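Local coordinates for protein aminotransferase (Psychrobacter arcticus 273-4, PDB 3IF2) that binds pyridoxal 5'-phosphate and is probably an aminotransferase, perhaps one that transfers amino groups between valine and pyruvate, at residues A[13-18]-A[158-163]; A[249-254]-A[260-265]; A[384-389]-A[430-435]. All coordinates share one frame; numbering follows the deposited sequence.

Contact 1: residues A[13-18]-A[158-163]; sequences QPTGIS and YSDVHV
Ile17 and Thr15, at the capped start of helix 16-29, meet Ser159 and Asp160 in a small packing contact at a beta turn in the loop after strand 142-149. The turn is type I, from Tyr158 to Val161, and presents its two central residues to the helix end. It lies close to the cofactor pocket: the Asp160 side chain is about 7 Å from that of the cofactor-binding Gln116. In Ile17, CG1 is anti to the carbonyl carbon (chi1 -65°) and the chain then runs extended, placing CD1 against Ser159, 3.4 Å from OG and 3.6 Å from CB. The same methyl reaches the Asp160 carboxylate, with CD1 4.0 Å from OD2. Ser159 OG finds its polar partner within its own loop, in a hydrogen bond with Ile156 O.

Thr15 is the N-cap. Its OG1 accepts from Ser18 N at 3.1 Å in a nearly straight bond (168°), while Thr15 N donates to Ser18 OG at 2.9 Å, which completes a capping box. Thr15 OG1 and Asp160 OD2 stand 4.2 Å apart, the side chains passing alongside each other, pointing opposite ways. With an alanine at Thr15, Ser18 N would probably lose its capping acceptor and the first turn of the helix would be less firmly fixed.

No hydrogen bond crosses the interface; two of its three residue contacts are made by the Ile17 CD1 methyl. The Asp160 carboxylate, near the helix N-terminus, may gain some stabilisation from the helix dipole.

Contact 2: residues A[249-254]-A[260-265]; sequences GMPFPN and AHLNWD
Met250, present as selenomethionine, lies across the backbone of Ala260 to Leu262, while the side chain of Leu262 reaches back in the other direction over one face of the Met250-Pro251 peptide. The two therefore interlock, each side chain resting against the other's main chain. The Met250 chain is bent at its last torsion (chi3 -64°), which turns CE in beside the opposing segment: SE comes within 3.6 Å of Ala260 O, and CE lies 3.8 Å from Leu262 N. The methyl also fills the corner between two side chains, with CE 3.9 Å from Leu262 CB and 4.2 Å from Ala260 CB. His261, between them, points its CB away, and its backbone N and O are bonded elsewhere, to Asp225 and Arg214.

Leu262 has CG anti to its own N (chi1 -174°), and this carries the branch to Met250 and Pro251. Its CD2 touches Met250 O at 3.6 Å and Pro251 CD at 3.8 Å; ring and branch cross obliquely. The peptide before Pro251, on which CD2 packs, is cis, as is that before Pro253, and the chain folds back so that Asn254 N donates to Gly249 O at 2.8 Å. Elsewhere Pro251 packs on Phe95, Phe96 and Tyr100 of helix 86-100 and on Phe272 of strand 268-273.

Both segments belong to the loop joining strands 242-245 and 268-273, just after the cofactor-binding Tyr248. With no hydrogen bond between them, they hold together by van der Waals packing of apolar side chains on each other and on the opposing main chain, which should depend on shape more than on polar bonding.

Contact 3: residues A[384-389]-A[430-435]; sequences ERLKAK and IKVIGE
Two helical segments, the end of helix 379-388 and part of helix 423-441, come closest at Leu386 and Ile433, whose CA atoms are 7.2 Å apart. This is helix-helix packing in the C-terminal part of the chain, consistent with the small domain of a fold type I aminotransferase, and both Leu386 and Ile433 also rest on Ile393. The first helix is finishing here: Lys389 leaves helical geometry, its N bonded to Leu386 O.

Leu386 carries the contact. Its CB does not head straight for the partner helix, but with CG anti to the carbonyl carbon (chi1 -63°) the forked end reaches over. CD2 lies 4.1 Å from Ile433 CA, against the helix backbone, and CD1 sits 4.2 Å from Ile433 CG1. CD2 also meets Val432 CG1 at 4.2 Å, so the fork is shared between two successive residues. Lys389 CB, three residues on from Leu386, meets the same Val432 CG1 methyl from another direction, at 4.2 Å. Lys389, like Leu386, also packs on Val436, while its ammonium group turns away from the contact.

The salt bridges of the two segments do not cross the contact. Lys431 NZ and Glu435 OE2 form one whose hydrogen bond is weak. Lys387 NZ has a long, weak ion pair with Asp23 of helix 16-29, and it donates a hydrogen bond, within a salt bridge, to Glu384 OE1 at 3.0 Å, approaching from above the carboxylate, 37° out of its plane.

How the contacts relate
None of the three contacts has a hydrogen bond between its segments, all are partly buried, and no helix or strand is shared among them. Contacts 1 and 2, about 29 Å apart between centres and on opposite sides of the chain's centre, both involve loops close to residues of the cofactor site, and contact 1 also lies beside the second subunit, where Val163 meets Val163 of that chain. Contact 3 is farther out, 26 Å from the chain's centre, away from any annotated site. Contact 1 joins a capped helix start to a turn, contact 2 joins two parts of one inter-strand loop, chiefly through a selenomethionine and a leucine, and contact 3 packs two helices that carry salt bridges.

Contact 1: residues A[13-18]-A[158-163]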
loop_
_atom_site.group_PDB
_atom_site.type_symbol
_atom_site.label_atom_id
_atom_site.label_comp_id
_atom_site.label_asym_id
_atom_site.label_seq_id
_atom_site.Cartn_x
_atom_site.Cartn_y
_atom_site.Cartn_z
ATOM N N GLN A 13 2.122 0.195 -20.484
ATOM C CA GLN A 13 2.268 -0.833 -21.529
ATOM C C GLN A 13 1.240 -1.960 -21.381
ATOM O O GLN A 13 1.333 -2.737 -20.418
ATOM C CB GLN A 13 3.702 -1.409 -21.520
ATOM C CG GLN A 13 3.967 -2.554 -22.515
ATOM C CD GLN A 13 5.448 -2.716 -22.842
ATOM O OE1 GLN A 13 6.075 -1.799 -23.392
ATOM N NE2 GLN A 13 6.008 -3.886 -22.532
ATOM N N PRO A 14 0.265 -2.050 -22.316
ATOM C CA PRO A 14 -0.715 -3.124 -22.188
ATOM C C PRO A 14 -0.084 -4.513 -22.394
ATOM O O PRO A 14 0.441 -4.782 -23.473
ATOM C CB PRO A 14 -1.753 -2.803 -23.288
ATOM C CG PRO A 14 -1.424 -1.443 -23.784
ATOM C CD PRO A 14 0.021 -1.246 -23.531
ATOM N N THR A 15 -0.078 -5.340 -21.345
ATOM C CA THR A 15 0.419 -6.727 -21.414
ATOM C C THR A 15 -0.787 -7.652 -21.644
ATOM O O THR A 15 -1.917 -7.183 -21.806
ATOM C CB THR A 15 1.151 -7.132 -20.112
ATOM O OG1 THR A 15 0.253 -7.031 -18.994
ATOM C CG2 THR A 15 2.357 -6.244 -19.868
ATOM N N GLY A 16 -0.550 -8.958 -21.706
ATOM C CA GLY A 16 -1.636 -9.947 -21.783
ATOM C C GLY A 16 -2.423 -9.989 -20.465
ATOM O O GLY A 16 -3.646 -10.162 -20.483
ATOM N N ILE A 17 -1.710 -9.816 -19.338
ATOM C CA ILE A 17 -2.296 -9.793 -17.986
ATOM C C ILE A 17 -3.174 -8.541 -17.797
ATOM O O ILE A 17 -4.298 -8.673 -17.330
ATOM C CB ILE A 17 -1.206 -9.968 -16.853
ATOM C CG1 ILE A 17 -0.578 -11.371 -16.954
ATOM C CG2 ILE A 17 -1.795 -9.737 -15.434
ATOM C CD1 ILE A 17 0.620 -11.611 -16.060
ATOM N N SER A 18 -2.701 -7.355 -18.197
ATOM C CA SER A 18 -3.527 -6.125 -18.083
ATOM C C SER A 18 -4.821 -6.207 -18.954
ATOM O O SER A 18 -5.883 -5.792 -18.487
ATOM C CB SER A 18 -2.729 -4.838 -18.361
ATOM O OG SER A 18 -2.442 -4.685 -19.734
ATOM N N TYR A 158 2.551 -12.745 -9.258
ATOM C CA TYR A 158 3.991 -12.594 -9.121
ATOM C C TYR A 158 4.606 -11.944 -10.360
ATOM O O TYR A 158 5.540 -11.171 -10.217
ATOM C CB TYR A 158 4.717 -13.941 -8.932
ATOM C CG TYR A 158 4.360 -14.769 -7.708
ATOM C CD1 TYR A 158 3.976 -14.187 -6.484
ATOM C CD2 TYR A 158 4.532 -16.147 -7.738
ATOM C CE1 TYR A 158 3.670 -14.986 -5.359
ATOM C CE2 TYR A 158 4.255 -16.941 -6.628
ATOM C CZ TYR A 158 3.812 -16.373 -5.451
ATOM O OH TYR A 158 3.541 -17.212 -4.389
ATOM N N SER A 159 4.072 -12.264 -11.546
ATOM C CA SER A 159 4.598 -11.855 -12.879
ATOM C C SER A 159 5.315 -10.530 -13.079
ATOM O O SER A 159 6.432 -10.501 -13.588
ATOM C CB SER A 159 3.472 -11.855 -13.926
ATOM O OG SER A 159 2.948 -13.140 -14.113
ATOM N N ASP A 160 4.661 -9.443 -12.688
ATOM C CA ASP A 160 5.117 -8.092 -13.060
ATOM C C ASP A 160 5.587 -7.171 -11.937
ATOM O O ASP A 160 5.722 -5.968 -12.169
ATOM C CB ASP A 160 3.959 -7.424 -13.845
ATOM C CG ASP A 160 3.546 -8.203 -15.129
ATOM O OD1 ASP A 160 4.348 -8.967 -15.722
ATOM O OD2 ASP A 160 2.394 -8.006 -15.572
ATOM N N VAL A 161 5.880 -7.713 -10.750
ATOM C CA VAL A 161 6.261 -6.855 -9.606
ATOM C C VAL A 161 7.674 -6.256 -9.683
ATOM O O VAL A 161 7.953 -5.297 -8.976
ATOM C CB VAL A 161 6.049 -7.534 -8.223
ATOM C CG1 VAL A 161 4.597 -8.021 -8.071
ATOM C CG2 VAL A 161 7.037 -8.666 -7.988
ATOM N N HIS A 162 8.565 -6.797 -10.517
ATOM C CA HIS A 162 9.921 -6.231 -10.611
ATOM C C HIS A 162 9.903 -4.801 -11.159
ATOM O O HIS A 162 9.112 -4.483 -12.038
ATOM C CB HIS A 162 10.882 -7.139 -11.373
ATOM C CG HIS A 162 11.268 -8.356 -10.596
ATOM N ND1 HIS A 162 10.823 -9.624 -10.913
ATOM C CD2 HIS A 162 12.027 -8.487 -9.482
ATOM C CE1 HIS A 162 11.323 -10.487 -10.042
ATOM N NE2 HIS A 162 12.056 -9.821 -9.163
ATOM N N VAL A 163 10.728 -3.942 -10.574
ATOM C CA VAL A 163 10.808 -2.529 -10.951
ATOM C C VAL A 163 11.449 -2.311 -12.346
ATOM O O VAL A 163 11.029 -1.406 -13.062
ATOM C CB VAL A 163 11.514 -1.711 -9.844
ATOM C CG1 VAL A 163 11.705 -0.303 -10.277
ATOM C CG2 VAL A 163 10.680 -1.735 -8.569
#

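Contact 2: residues A[249-254]-A[260-265]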
loop_
_atom_site.group_PDB
_atom_site.type_symbol
_atom_site.label_atom_id
_atom_site.label_comp_id
_atom_site.label_asym_id
_atom_site.label_seq_id
_atom_site.Cartn_x
_atom_site.Cartn_y
_atom_site.Cartn_z
ATOM N N GLY A 249 -3.087 -21.297 3.038
ATOM C CA GLY A 249 -2.557 -22.366 3.857
ATOM C C GLY A 249 -2.734 -22.272 5.341
ATOM O O GLY A 249 -3.588 -21.545 5.831
HETATM N N MSE A 250 -1.894 -23.028 6.046
HETATM C CA MSE A 250 -1.921 -23.095 7.505
HETATM C C MSE A 250 -1.274 -21.853 8.113
HETATM O O MSE A 250 -0.430 -21.205 7.448
HETATM C CB MSE A 250 -1.120 -24.291 8.003
HETATM C CG MSE A 250 -1.612 -25.628 7.532
HETATM SE SE MSE A 250 -0.163 -26.874 7.470
HETATM C CE MSE A 250 0.916 -25.979 6.071
ATOM N N PRO A 251 -1.696 -21.476 9.341
ATOM C CA PRO A 251 -2.787 -22.020 10.182
ATOM C C PRO A 251 -4.182 -21.424 9.844
ATOM O O PRO A 251 -5.183 -21.947 10.309
ATOM C CB PRO A 251 -2.375 -21.612 11.595
ATOM C CG PRO A 251 -1.504 -20.368 11.393
ATOM C CD PRO A 251 -1.003 -20.345 9.996
ATOM N N PHE A 252 -4.221 -20.309 9.117
ATOM C CA PHE A 252 -5.454 -19.676 8.635
ATOM C C PHE A 252 -5.169 -19.158 7.234
ATOM O O PHE A 252 -4.104 -18.630 7.013
ATOM C CB PHE A 252 -5.939 -18.523 9.554
ATOM C CG PHE A 252 -4.868 -17.499 9.913
ATOM C CD1 PHE A 252 -4.570 -16.436 9.064
ATOM C CD2 PHE A 252 -4.191 -17.587 11.124
ATOM C CE1 PHE A 252 -3.569 -15.503 9.388
ATOM C CE2 PHE A 252 -3.193 -16.637 11.463
ATOM C CZ PHE A 252 -2.885 -15.599 10.583
ATOM N N PRO A 253 -6.101 -19.318 6.281
ATOM C CA PRO A 253 -7.429 -19.926 6.357
ATOM C C PRO A 253 -7.445 -21.453 6.364
ATOM O O PRO A 253 -8.526 -22.018 6.426
ATOM C CB PRO A 253 -8.134 -19.363 5.117
ATOM C CG PRO A 253 -7.049 -19.265 4.118
ATOM C CD PRO A 253 -5.762 -18.997 4.887
ATOM N N ASN A 254 -6.274 -22.095 6.291
ATOM C CA ASN A 254 -6.107 -23.556 6.387
ATOM C C ASN A 254 -6.950 -24.283 5.357
ATOM O O ASN A 254 -7.615 -25.258 5.682
ATOM C CB ASN A 254 -6.432 -24.010 7.825
ATOM C CG ASN A 254 -5.988 -25.470 8.139
ATOM O OD1 ASN A 254 -4.893 -25.916 7.766
ATOM N ND2 ASN A 254 -6.845 -26.194 8.859
ATOM N N ALA A 260 0.127 -31.929 5.606
ATOM C CA ALA A 260 1.232 -30.951 5.469
ATOM C C ALA A 260 1.650 -30.347 6.804
ATOM O O ALA A 260 0.857 -30.306 7.739
ATOM C CB ALA A 260 0.833 -29.825 4.503
ATOM N N HIS A 261 2.896 -29.885 6.878
ATOM C CA HIS A 261 3.420 -29.214 8.062
ATOM C C HIS A 261 3.898 -27.797 7.739
ATOM O O HIS A 261 4.500 -27.578 6.701
ATOM C CB HIS A 261 4.535 -30.029 8.703
ATOM C CG HIS A 261 4.085 -31.366 9.181
ATOM N ND1 HIS A 261 4.860 -32.504 9.067
ATOM C CD2 HIS A 261 2.902 -31.766 9.715
ATOM C CE1 HIS A 261 4.196 -33.535 9.560
ATOM N NE2 HIS A 261 3.001 -33.116 9.949
ATOM N N LEU A 262 3.587 -26.838 8.619
ATOM C CA LEU A 262 4.044 -25.459 8.481
ATOM C C LEU A 262 5.328 -25.396 9.293
ATOM O O LEU A 262 5.291 -25.571 10.518
ATOM C CB LEU A 262 3.017 -24.459 9.026
ATOM C CG LEU A 262 3.333 -22.968 8.810
ATOM C CD1 LEU A 262 3.292 -22.611 7.324
ATOM C CD2 LEU A 262 2.352 -22.089 9.606
ATOM N N ASN A 263 6.455 -25.196 8.602
ATOM C CA ASN A 263 7.774 -25.070 9.226
ATOM C C ASN A 263 8.392 -23.693 8.977
ATOM O O ASN A 263 8.030 -22.987 8.028
ATOM C CB ASN A 263 8.719 -26.160 8.718
ATOM C CG ASN A 263 8.406 -27.542 9.290
ATOM O OD1 ASN A 263 8.221 -28.493 8.534
ATOM N ND2 ASN A 263 8.352 -27.657 10.613
ATOM N N TRP A 264 9.333 -23.339 9.854
ATOM C CA TRP A 264 10.051 -22.081 9.800
ATOM C C TRP A 264 11.417 -22.155 10.494
ATOM O O TRP A 264 11.640 -22.965 11.407
ATOM C CB TRP A 264 9.206 -20.981 10.464
ATOM C CG TRP A 264 9.819 -19.604 10.373
ATOM C CD1 TRP A 264 9.707 -18.720 9.350
ATOM C CD2 TRP A 264 10.687 -19.001 11.330
ATOM N NE1 TRP A 264 10.431 -17.587 9.622
ATOM C CE2 TRP A 264 11.047 -17.740 10.833
ATOM C CE3 TRP A 264 11.207 -19.412 12.559
ATOM C CZ2 TRP A 264 11.907 -16.882 11.529
ATOM C CZ3 TRP A 264 12.048 -18.550 13.253
ATOM C CH2 TRP A 264 12.386 -17.307 12.738
ATOM N N ASP A 265 12.328 -21.315 9.996
ATOM C CA ASP A 265 13.649 -21.055 10.580
ATOM C C ASP A 265 14.128 -19.681 10.055
ATOM O O ASP A 265 13.411 -19.056 9.252
ATOM C CB ASP A 265 14.642 -22.203 10.327
ATOM C CG ASP A 265 15.028 -22.383 8.852
ATOM O OD1 ASP A 265 14.834 -21.473 7.996
ATOM O OD2 ASP A 265 15.566 -23.476 8.560
#

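Contact 3: residues A[384-389]-A[430-435]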
loop_
_atom_site.group_PDB
_atom_site.type_symbol
_atom_site.label_atom_id
_atom_site.label_comp_id
_atom_site.label_asym_id
_atom_site.label_seq_id
_atom_site.Cartn_x
_atom_site.Cartn_y
_atom_site.Cartn_z
ATOM N N GLU A 384 -11.869 -16.719 -24.977
ATOM C CA GLU A 384 -12.573 -15.737 -25.825
ATOM C C GLU A 384 -13.963 -16.227 -26.211
ATOM O O GLU A 384 -14.916 -15.452 -26.196
ATOM C CB GLU A 384 -11.772 -15.400 -27.103
ATOM C CG GLU A 384 -10.418 -14.700 -26.877
ATOM C CD GLU A 384 -10.499 -13.267 -26.328
ATOM O OE1 GLU A 384 -11.528 -12.585 -26.549
ATOM O OE2 GLU A 384 -9.508 -12.818 -25.691
ATOM N N ARG A 385 -14.068 -17.506 -26.559
ATOM C CA ARG A 385 -15.356 -18.108 -26.952
ATOM C C ARG A 385 -16.347 -18.166 -25.801
ATOM O O ARG A 385 -17.525 -17.852 -25.990
ATOM C CB ARG A 385 -15.158 -19.502 -27.536
ATOM C CG ARG A 385 -14.507 -19.476 -28.906
ATOM C CD ARG A 385 -13.955 -20.836 -29.251
ATOM N NE ARG A 385 -13.120 -20.773 -30.450
ATOM C CZ ARG A 385 -13.351 -21.363 -31.627
ATOM N NH1 ARG A 385 -14.402 -22.169 -31.842
ATOM N NH2 ARG A 385 -12.460 -21.175 -32.601
ATOM N N LEU A 386 -15.861 -18.573 -24.627
ATOM C CA LEU A 386 -16.671 -18.600 -23.396
ATOM C C LEU A 386 -17.095 -17.175 -22.991
ATOM O O LEU A 386 -18.257 -16.971 -22.618
ATOM C CB LEU A 386 -15.922 -19.296 -22.250
ATOM C CG LEU A 386 -15.559 -20.771 -22.415
ATOM C CD1 LEU A 386 -14.582 -21.203 -21.335
ATOM C CD2 LEU A 386 -16.801 -21.640 -22.411
ATOM N N LYS A 387 -16.172 -16.204 -23.093
ATOM C CA LYS A 387 -16.458 -14.779 -22.764
ATOM C C LYS A 387 -17.607 -14.210 -23.607
ATOM O O LYS A 387 -18.455 -13.482 -23.071
ATOM C CB LYS A 387 -15.196 -13.899 -22.885
ATOM C CG LYS A 387 -15.389 -12.379 -22.615
ATOM C CD LYS A 387 -14.063 -11.631 -22.321
ATOM C CE LYS A 387 -13.028 -11.763 -23.454
ATOM N NZ LYS A 387 -13.409 -11.130 -24.754
ATOM N N ALA A 388 -17.617 -14.554 -24.903
ATOM C CA ALA A 388 -18.685 -14.165 -25.846
ATOM C C ALA A 388 -20.034 -14.867 -25.544
ATOM O O ALA A 388 -21.067 -14.387 -26.011
ATOM C CB ALA A 388 -18.250 -14.410 -27.325
ATOM N N LYS A 389 -20.012 -15.996 -24.803
ATOM C CA LYS A 389 -21.223 -16.726 -24.339
ATOM C C LYS A 389 -21.509 -16.503 -22.823
ATOM O O LYS A 389 -22.187 -17.319 -22.170
ATOM C CB LYS A 389 -21.127 -18.228 -24.683
ATOM C CG LYS A 389 -20.898 -18.502 -26.179
ATOM C CD LYS A 389 -20.892 -19.998 -26.549
ATOM C CE LYS A 389 -22.293 -20.517 -26.894
ATOM N NZ LYS A 389 -22.828 -20.005 -28.201
ATOM N N ILE A 430 -20.306 -24.393 -15.846
ATOM C CA ILE A 430 -19.826 -25.721 -16.246
ATOM C C ILE A 430 -20.678 -26.289 -17.400
ATOM O O ILE A 430 -20.122 -26.940 -18.289
ATOM C CB ILE A 430 -19.728 -26.690 -15.050
ATOM C CG1 ILE A 430 -18.624 -26.228 -14.109
ATOM C CG2 ILE A 430 -19.411 -28.120 -15.497
ATOM C CD1 ILE A 430 -18.625 -26.955 -12.806
ATOM N N LYS A 431 -21.993 -26.021 -17.404
ATOM C CA LYS A 431 -22.880 -26.443 -18.514
ATOM C C LYS A 431 -22.364 -25.882 -19.860
ATOM O O LYS A 431 -22.228 -26.636 -20.818
ATOM C CB LYS A 431 -24.348 -26.013 -18.274
ATOM C CG LYS A 431 -25.400 -26.538 -19.290
ATOM C CD LYS A 431 -26.785 -25.930 -18.989
ATOM C CE LYS A 431 -27.893 -26.437 -19.905
ATOM N NZ LYS A 431 -27.614 -26.157 -21.348
ATOM N N VAL A 432 -22.043 -24.579 -19.884
ATOM C CA VAL A 432 -21.527 -23.886 -21.085
ATOM C C VAL A 432 -20.120 -24.387 -21.433
ATOM O O VAL A 432 -19.843 -24.646 -22.604
ATOM C CB VAL A 432 -21.532 -22.322 -20.933
ATOM C CG1 VAL A 432 -21.012 -21.636 -22.206
ATOM C CG2 VAL A 432 -22.937 -21.817 -20.612
ATOM N N ILE A 433 -19.252 -24.521 -20.428
ATOM C CA ILE A 433 -17.904 -25.104 -20.610
ATOM C C ILE A 433 -18.003 -26.497 -21.233
ATOM O O ILE A 433 -17.245 -26.819 -22.143
ATOM C CB ILE A 433 -17.103 -25.195 -19.286
ATOM C CG1 ILE A 433 -16.683 -23.793 -18.807
ATOM C CG2 ILE A 433 -15.839 -26.063 -19.453
ATOM C CD1 ILE A 433 -16.182 -23.741 -17.373
ATOM N N GLY A 434 -18.962 -27.299 -20.774
ATOM C CA GLY A 434 -19.165 -28.629 -21.311
ATOM C C GLY A 434 -19.606 -28.632 -22.765
ATOM O O GLY A 434 -19.050 -29.372 -23.581
ATOM N N GLU A 435 -20.596 -27.798 -23.091
ATOM C CA GLU A 435 -21.136 -27.721 -24.453
ATOM C C GLU A 435 -20.065 -27.271 -25.441
ATOM O O GLU A 435 -19.810 -27.972 -26.421
ATOM C CB GLU A 435 -22.385 -26.823 -24.517
ATOM C CG GLU A 435 -23.639 -27.499 -23.908
ATOM C CD GLU A 435 -24.806 -26.547 -23.646
ATOM O OE1 GLU A 435 -24.568 -25.393 -23.213
ATOM O OE2 GLU A 435 -25.973 -26.970 -23.833
#